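PDB 4ZWN: monoglyceride lipase from Saccharomyces cerevisiae, which hydrolyses monoacylglycerols, preferably monounsaturated ones, to free fatty acids and glycerol, and also takes part in breaking down fatty acid ethyl esters. Local coordinates for residues K262-M267 against E281-D286. The protein carries 2 engineered substitutions. Numbering follows the deposited sequence.
Sequences KPVIIM and EKFIRD. Engineered in segment 281-286: R285 (natural residue Gln).
I266 reaches from the strand to both F283 and I284, and its CD1 makes the closest approach to each. That methyl lies 3.6 Å from CD2 of F283, placed obliquely to the ring, and the side chains of I266 and F283 run roughly perpendicular. Against I284 the arrangement differs: the side chains of I266 and I284 lie alongside, pointing opposite ways, with CD1 of I266 3.8 Å from CD1 of I284 and CG1 of I266 4.1 Å from the same methyl. The CB of I284 is not aimed at the strand; CG1, anti to the carbonyl carbon, already leans to the strand, and the bent second torsion (-58°) turns CD1 further toward I266, whereas the extended chi2 of I266 (177°) carries its own CD1 outward to the helix. V264, two residues earlier on the same strand face, adds a looser apolar contact, its CG1 4.5 Å from CE2 of F283 at the ring edge, near the ring plane. No hydrogen bond joins the two segments.

The short axes run nearly antiparallel, at 169° and 9.7 Å apart, as expected for the first strand and the connecting helix of a beta-alpha-beta crossover. Here strand 264-269, helix 277-286 and strand 292-297 form that unit at one end of the alpha/beta-hydrolase sheet. The contact is buried, with L294 of the last strand touching both I266 and I284 and I254 of helix 253-257 touching F283. The side chain of I266 lies about 9 Å from that of D272, inferred to be the acid of the charge relay.

Within the helix, K282 and D286 form a salt bridge, NZ of K282 lying 2.9 Å from OD2 of D286. OD2 accepts through its syn lone pair, on the side of the other carboxylate oxygen. K282 NZ also hydrogen-bonds to the carbonyl oxygen of Y247, outside both segments.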
loop_
_atom_site.group_PDB
_atom_site.type_symbol
_atom_site.label_atom_id
_atom_site.label_comp_id
_atom_site.label_asym_id
_atom_site.label_seq_id
_atom_site.Cartn_x
_atom_site.Cartn_y
_atom_site.Cartn_z
ATOM N N LYS A 262 -17.680 -6.710 4.147
ATOM C CA LYS A 262 -16.478 -6.259 4.839
ATOM C C LYS A 262 -16.306 -4.760 4.636
ATOM O O LYS A 262 -16.446 -4.263 3.516
ATOM C CB LYS A 262 -15.242 -7.010 4.346
ATOM C CG LYS A 262 -15.168 -8.453 4.810
ATOM C CD LYS A 262 -14.965 -8.542 6.312
ATOM C CE LYS A 262 -14.824 -9.986 6.750
ATOM N NZ LYS A 262 -14.567 -10.094 8.208
ATOM N N PRO A 263 -16.016 -4.029 5.722
ATOM C CA PRO A 263 -15.848 -2.574 5.640
ATOM C C PRO A 263 -14.705 -2.156 4.714
ATOM O O PRO A 263 -13.593 -2.674 4.817
ATOM C CB PRO A 263 -15.562 -2.163 7.091
ATOM C CG PRO A 263 -15.182 -3.412 7.794
ATOM C CD PRO A 263 -15.892 -4.526 7.101
ATOM N N VAL A 264 -15.003 -1.235 3.802
ATOM C CA VAL A 264 -14.011 -0.696 2.878
ATOM C C VAL A 264 -13.943 0.810 2.990
ATOM O O VAL A 264 -14.970 1.473 3.145
ATOM C CB VAL A 264 -14.328 -1.033 1.404
ATOM C CG1 VAL A 264 -13.085 -1.573 0.706
ATOM C CG2 VAL A 264 -15.501 -1.985 1.300
ATOM N N ILE A 265 -12.742 1.360 2.902
ATOM C CA ILE A 265 -12.617 2.794 2.752
ATOM C C ILE A 265 -11.409 3.097 1.870
ATOM O O ILE A 265 -10.327 2.529 2.038
ATOM C CB ILE A 265 -12.501 3.520 4.114
ATOM C CG1 ILE A 265 -12.560 5.044 3.942
ATOM C CG2 ILE A 265 -11.262 3.091 4.897
ATOM C CD1 ILE A 265 -12.907 5.803 5.214
ATOM N N ILE A 266 -11.620 3.958 0.883
ATOM C CA ILE A 266 -10.531 4.385 0.019
ATOM C C ILE A 266 -10.227 5.854 0.260
ATOM O O ILE A 266 -11.155 6.693 0.297
ATOM C CB ILE A 266 -10.846 4.148 -1.473
ATOM C CG1 ILE A 266 -10.883 2.636 -1.783
ATOM C CG2 ILE A 266 -9.801 4.828 -2.347
ATOM C CD1 ILE A 266 -11.267 2.282 -3.219
ATOM N N MET A 267 -8.941 6.167 0.455
ATOM C CA MET A 267 -8.551 7.570 0.617
ATOM C C MET A 267 -7.616 7.939 -0.530
ATOM O O MET A 267 -6.631 7.228 -0.810
ATOM C CB MET A 267 -7.905 7.802 1.952
ATOM C CG MET A 267 -8.729 7.194 3.033
ATOM S SD MET A 267 -7.946 6.817 4.578
ATOM C CE MET A 267 -9.421 6.339 5.469
ATOM N N GLU A 281 -13.379 5.988 -7.511
ATOM C CA GLU A 281 -14.794 6.342 -7.580
ATOM C C GLU A 281 -15.629 5.184 -8.115
ATOM O O GLU A 281 -16.688 4.872 -7.571
ATOM C CB GLU A 281 -15.002 7.582 -8.451
ATOM C CG GLU A 281 -14.455 8.864 -7.843
ATOM C CD GLU A 281 -14.442 10.018 -8.824
ATOM O OE1 GLU A 281 -14.514 9.766 -10.046
ATOM O OE2 GLU A 281 -14.358 11.178 -8.372
ATOM N N LYS A 282 -15.142 4.540 -9.170
ATOM C CA LYS A 282 -15.875 3.443 -9.789
ATOM C C LYS A 282 -15.833 2.183 -8.930
ATOM O O LYS A 282 -16.799 1.424 -8.892
ATOM C CB LYS A 282 -15.325 3.146 -11.184
ATOM C CG LYS A 282 -16.126 2.109 -11.957
ATOM C CD LYS A 282 -15.592 1.949 -13.374
ATOM C CE LYS A 282 -16.411 0.944 -14.173
ATOM N NZ LYS A 282 -16.324 -0.431 -13.608
ATOM N N PHE A 283 -14.719 1.962 -8.239
ATOM C CA PHE A 283 -14.587 0.782 -7.389
ATOM C C PHE A 283 -15.609 0.795 -6.256
ATOM O O PHE A 283 -16.262 -0.214 -5.989
ATOM C CB PHE A 283 -13.173 0.668 -6.811
ATOM C CG PHE A 283 -12.980 -0.540 -5.939
ATOM C CD1 PHE A 283 -12.683 -1.772 -6.496
ATOM C CD2 PHE A 283 -13.122 -0.450 -4.563
ATOM C CE1 PHE A 283 -12.521 -2.885 -5.700
ATOM C CE2 PHE A 283 -12.962 -1.561 -3.762
ATOM C CZ PHE A 283 -12.661 -2.780 -4.331
ATOM N N ILE A 284 -15.742 1.940 -5.591
ATOM C CA ILE A 284 -16.711 2.085 -4.509
ATOM C C ILE A 284 -18.136 1.873 -5.023
ATOM O O ILE A 284 -18.952 1.230 -4.362
ATOM C CB ILE A 284 -16.594 3.466 -3.834
ATOM C CG1 ILE A 284 -15.219 3.612 -3.189
ATOM C CG2 ILE A 284 -17.667 3.644 -2.771
ATOM C CD1 ILE A 284 -14.925 2.540 -2.153
ATOM N N ARG A 285 -18.422 2.400 -6.209
ATOM C CA ARG A 285 -19.700 2.168 -6.872
ATOM C C ARG A 285 -19.985 0.684 -7.089
ATOM O O ARG A 285 -21.095 0.216 -6.834
ATOM C CB ARG A 285 -19.738 2.887 -8.217
ATOM C CG ARG A 285 -20.155 4.331 -8.149
ATOM C CD ARG A 285 -20.270 4.896 -9.550
ATOM N NE ARG A 285 -20.955 6.182 -9.560
ATOM C CZ ARG A 285 -22.239 6.341 -9.864
ATOM N NH1 ARG A 285 -22.981 5.292 -10.195
ATOM N NH2 ARG A 285 -22.781 7.553 -9.844
ATOM N N ASP A 286 -18.981 -0.049 -7.568
ATOM C CA ASP A 286 -19.155 -1.461 -7.899
ATOM C C ASP A 286 -19.121 -2.370 -6.670
ATOM O O ASP A 286 -19.646 -3.484 -6.703
ATOM C CB ASP A 286 -18.080 -1.919 -8.894
ATOM C CG ASP A 286 -18.173 -1.207 -10.233
ATOM O OD1 ASP A 286 -19.255 -0.676 -10.562
ATOM O OD2 ASP A 286 -17.157 -1.189 -10.962
#